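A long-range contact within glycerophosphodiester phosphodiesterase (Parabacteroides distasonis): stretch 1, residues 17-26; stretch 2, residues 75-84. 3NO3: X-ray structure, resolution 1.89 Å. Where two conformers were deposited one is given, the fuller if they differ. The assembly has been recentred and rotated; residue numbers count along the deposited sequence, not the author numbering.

Stretch 1, residues 17-26: EGSAQNSIRS
Stretch 2 (75-84) QLSNGEKLPT

A loop that leads into a helix packs against an irregular segment, and the rule of the contact is that side chains of stretch 2 satisfy backbone groups of stretch 1. The pairing is sparse: CA of Ala20 lies 5.7 Å from CA of Asn78, and CA of Ser23 lies 7.0 Å from CA of Pro83. Together the segments bury 383 Å².

Stretch 1 starts with Glu17, in a polyproline II-like conformation (phi/psi -45/127) and out of reach. Gly18 follows at 79/-2, a positive phi that favours glycine; a CB here would also clash with Arg25 NH1. Gly18 O accepts a hydrogen bond from Asn78 ND2 at 2.9 Å. Asn78 (-102/15, chi1 p, chi2 -13°) sits in the type I turn Leu76-Gly79, closed by Gly79 N to Leu76 O at 2.9 Å. Both hydrogens of Asn78 ND2 are used, the second donated to Glu80 OE2 at 3.1 Å, orienting the carboxylate, and Asn78 OD1 accepts from Glu80 N at 3.2 Å.

Ser19 (-97/173) points its CB away, but a water joins Ser19 O (2.8 Å) to Ser77 OG (2.6 Å). Buried Ala20 (-160/151) turns its methyl toward stretch 2, with CB 3.2 Å from Ser77 OG, 3.6 Å from Asn78 CG and 4.4 Å from Leu76 CB. A small side chain suits this tight place. A second water links Gln21 N (3.0 Å) to the same Ser77 OG (2.8 Å), so the p rotamer of Ser77 serves both bridges.

Ala20 to Ser23 form a type II turn, with Gln21 at -57/140 and Asn22 at 57/41. Asn22 O rests 3.7 Å from Pro83 CG and 3.8 Å from Leu76 CD1; the CB of Leu76 (m, t) points toward stretch 1, and Leu76 CD1 also lies 3.7 Å from Ser23 CB.

Ser23 (-119/167, chi1 p) is the N-cap. Ser23 OG donates to Ala20 O at 2.7 Å and accepts from Ser26 N at 2.9 Å; Ser23 N donates to Ser26 OG, also on a p rotamer, at 3.1 Å.

The helix then opens with Ile24 (-61/-44, m, m) and Arg25 (-61/-42). Glu80 (-63/152; m, t, chi3 32°) reaches across to these first-turn amides, which lack earlier helical carbonyls: Ile24 N donates to Glu80 OE1 at 2.9 Å and Arg25 N to Glu80 OE2 at 3.1 Å. Two oxygens match two successive amides, making glutamate apt. Arg25 (t, p, t) points its CB toward stretch 2 but leads its guanidinium away, Arg25 NH1 donating to Glu17 O at 2.8 Å and tying the segment's start to its helix.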

# COMPACT_ATOMS: atom_id res chain seq x y z
N GLU A 17 18.57 -5.70 -8.06
CA GLU A 17 18.95 -5.72 -9.49
C GLU A 17 17.79 -5.83 -10.49
O GLU A 17 16.96 -6.74 -10.38
CB GLU A 17 19.91 -6.87 -9.75
CG GLU A 17 20.42 -7.01 -11.17
CD GLU A 17 21.40 -8.19 -11.32
OE1 GLU A 17 21.60 -8.98 -10.36
OE2 GLU A 17 21.99 -8.31 -12.42
N GLY A 18 17.77 -4.90 -11.45
CA GLY A 18 16.77 -4.88 -12.52
C GLY A 18 15.40 -4.34 -12.17
O GLY A 18 14.54 -4.21 -13.08
N SER A 19 15.20 -3.97 -10.90
CA SER A 19 13.91 -3.56 -10.38
C SER A 19 13.76 -2.04 -10.39
O SER A 19 14.67 -1.31 -10.77
CB SER A 19 13.65 -4.22 -9.02
OG SER A 19 12.24 -4.19 -8.71
N ALA A 20 12.55 -1.60 -10.06
CA ALA A 20 12.13 -0.21 -10.13
C ALA A 20 10.95 -0.11 -9.24
O ALA A 20 10.22 -1.07 -9.09
CB ALA A 20 11.71 0.22 -11.55
N GLN A 21 10.74 1.06 -8.67
CA GLN A 21 9.52 1.31 -7.86
C GLN A 21 8.27 1.06 -8.68
O GLN A 21 8.22 1.42 -9.87
CB GLN A 21 9.56 2.76 -7.32
CG GLN A 21 10.66 2.96 -6.32
CD GLN A 21 10.84 4.40 -5.87
OE1 GLN A 21 9.94 5.23 -5.97
NE2 GLN A 21 12.03 4.70 -5.34
N ASN A 22 7.25 0.44 -8.07
CA ASN A 22 5.92 0.33 -8.70
C ASN A 22 5.92 -0.34 -10.07
O ASN A 22 5.26 0.10 -11.02
CB ASN A 22 5.23 1.72 -8.74
CG ASN A 22 4.63 2.12 -7.40
OD1 ASN A 22 3.93 1.34 -6.82
ND2 ASN A 22 4.87 3.35 -6.93
N SER A 23 6.72 -1.40 -10.18
CA SER A 23 6.96 -2.08 -11.46
C SER A 23 6.49 -3.54 -11.38
O SER A 23 6.24 -4.09 -10.30
CB SER A 23 8.45 -2.02 -11.81
OG SER A 23 9.26 -2.78 -10.93
N ILE A 24 6.41 -4.17 -12.54
CA ILE A 24 6.15 -5.60 -12.65
C ILE A 24 7.28 -6.37 -11.94
O ILE A 24 7.02 -7.25 -11.11
CB ILE A 24 6.02 -6.02 -14.11
CG1 ILE A 24 4.76 -5.36 -14.74
CG2 ILE A 24 6.13 -7.59 -14.23
CD1 ILE A 24 3.40 -5.75 -14.15
N ARG A 25 8.53 -5.94 -12.17
CA ARG A 25 9.69 -6.56 -11.55
C ARG A 25 9.63 -6.47 -10.03
O ARG A 25 9.92 -7.43 -9.36
CB ARG A 25 10.97 -5.94 -12.11
CG ARG A 25 12.29 -6.40 -11.55
CD ARG A 25 12.72 -7.80 -11.86
NE ARG A 25 14.20 -7.89 -11.82
CZ ARG A 25 14.91 -9.02 -11.92
NH1 ARG A 25 16.24 -8.94 -11.89
NH2 ARG A 25 14.33 -10.21 -12.04
N SER A 26 9.23 -5.31 -9.48
CA SER A 26 9.20 -5.14 -8.01
C SER A 26 8.12 -5.99 -7.33
O SER A 26 8.35 -6.53 -6.25
CB SER A 26 9.15 -3.66 -7.59
OG SER A 26 7.86 -3.03 -7.77
N GLN A 75 8.50 5.49 -19.75
CA GLN A 75 9.22 4.36 -19.16
C GLN A 75 9.61 4.57 -17.71
O GLN A 75 9.86 5.70 -17.29
CB GLN A 75 10.46 4.02 -19.99
CG GLN A 75 10.13 3.22 -21.22
CD GLN A 75 11.33 3.07 -22.14
OE1 GLN A 75 12.31 2.39 -21.81
NE2 GLN A 75 11.24 3.71 -23.29
N LEU A 76 9.69 3.46 -16.95
CA LEU A 76 10.13 3.45 -15.59
C LEU A 76 11.65 3.44 -15.56
O LEU A 76 12.27 3.31 -16.61
CB LEU A 76 9.59 2.22 -14.82
CG LEU A 76 8.06 2.01 -14.84
CD1 LEU A 76 7.66 0.95 -13.84
CD2 LEU A 76 7.32 3.37 -14.61
N SER A 77 12.21 3.55 -14.36
CA SER A 77 13.68 3.57 -14.15
C SER A 77 14.41 2.35 -14.66
O SER A 77 15.62 2.45 -14.95
CB SER A 77 14.02 3.84 -12.67
OG SER A 77 13.66 2.77 -11.82
N ASN A 78 13.71 1.21 -14.80
CA ASN A 78 14.28 -0.03 -15.39
C ASN A 78 13.86 -0.28 -16.83
O ASN A 78 14.06 -1.38 -17.34
CB ASN A 78 13.96 -1.27 -14.51
CG ASN A 78 12.46 -1.64 -14.53
OD1 ASN A 78 11.62 -0.84 -15.00
ND2 ASN A 78 12.12 -2.83 -14.02
N GLY A 79 13.31 0.73 -17.50
CA GLY A 79 12.87 0.58 -18.90
C GLY A 79 11.48 -0.01 -19.13
O GLY A 79 11.01 -0.01 -20.25
N GLU A 80 10.79 -0.50 -18.10
CA GLU A 80 9.39 -0.96 -18.29
C GLU A 80 8.49 0.19 -18.70
O GLU A 80 8.74 1.32 -18.30
CB GLU A 80 8.80 -1.51 -16.98
CG GLU A 80 9.32 -2.84 -16.53
CD GLU A 80 8.61 -3.31 -15.23
OE1 GLU A 80 7.39 -2.97 -15.03
OE2 GLU A 80 9.32 -4.00 -14.44
N LYS A 81 7.41 -0.10 -19.43
CA LYS A 81 6.38 0.89 -19.70
C LYS A 81 5.56 1.13 -18.43
O LYS A 81 5.43 0.23 -17.58
CB LYS A 81 5.47 0.47 -20.89
CG LYS A 81 6.03 0.80 -22.31
CD LYS A 81 5.03 0.36 -23.45
N LEU A 82 5.03 2.33 -18.30
CA LEU A 82 4.11 2.68 -17.24
C LEU A 82 3.05 1.59 -17.11
O LEU A 82 2.37 1.35 -18.08
CB LEU A 82 3.41 4.01 -17.55
CG LEU A 82 2.37 4.52 -16.55
CD1 LEU A 82 3.03 4.80 -15.19
CD2 LEU A 82 1.67 5.76 -17.13
N PRO A 83 2.90 0.93 -15.92
CA PRO A 83 1.90 -0.15 -15.88
C PRO A 83 0.48 0.38 -15.76
O PRO A 83 0.23 1.34 -15.01
CB PRO A 83 2.25 -0.92 -14.59
CG PRO A 83 3.62 -0.55 -14.25
CD PRO A 83 3.76 0.88 -14.73
N THR A 84 -0.45 -0.25 -16.45
CA THR A 84 -1.87 -0.08 -16.09
C THR A 84 -2.09 -0.90 -14.84
O THR A 84 -1.36 -1.87 -14.56
CB THR A 84 -2.84 -0.52 -17.19
OG1 THR A 84 -2.67 -1.91 -17.46
CG2 THR A 84 -2.62 0.29 -18.51
O HOH W 1 15.73 1.15 -11.61
O HOH W 2 12.45 3.44 -9.39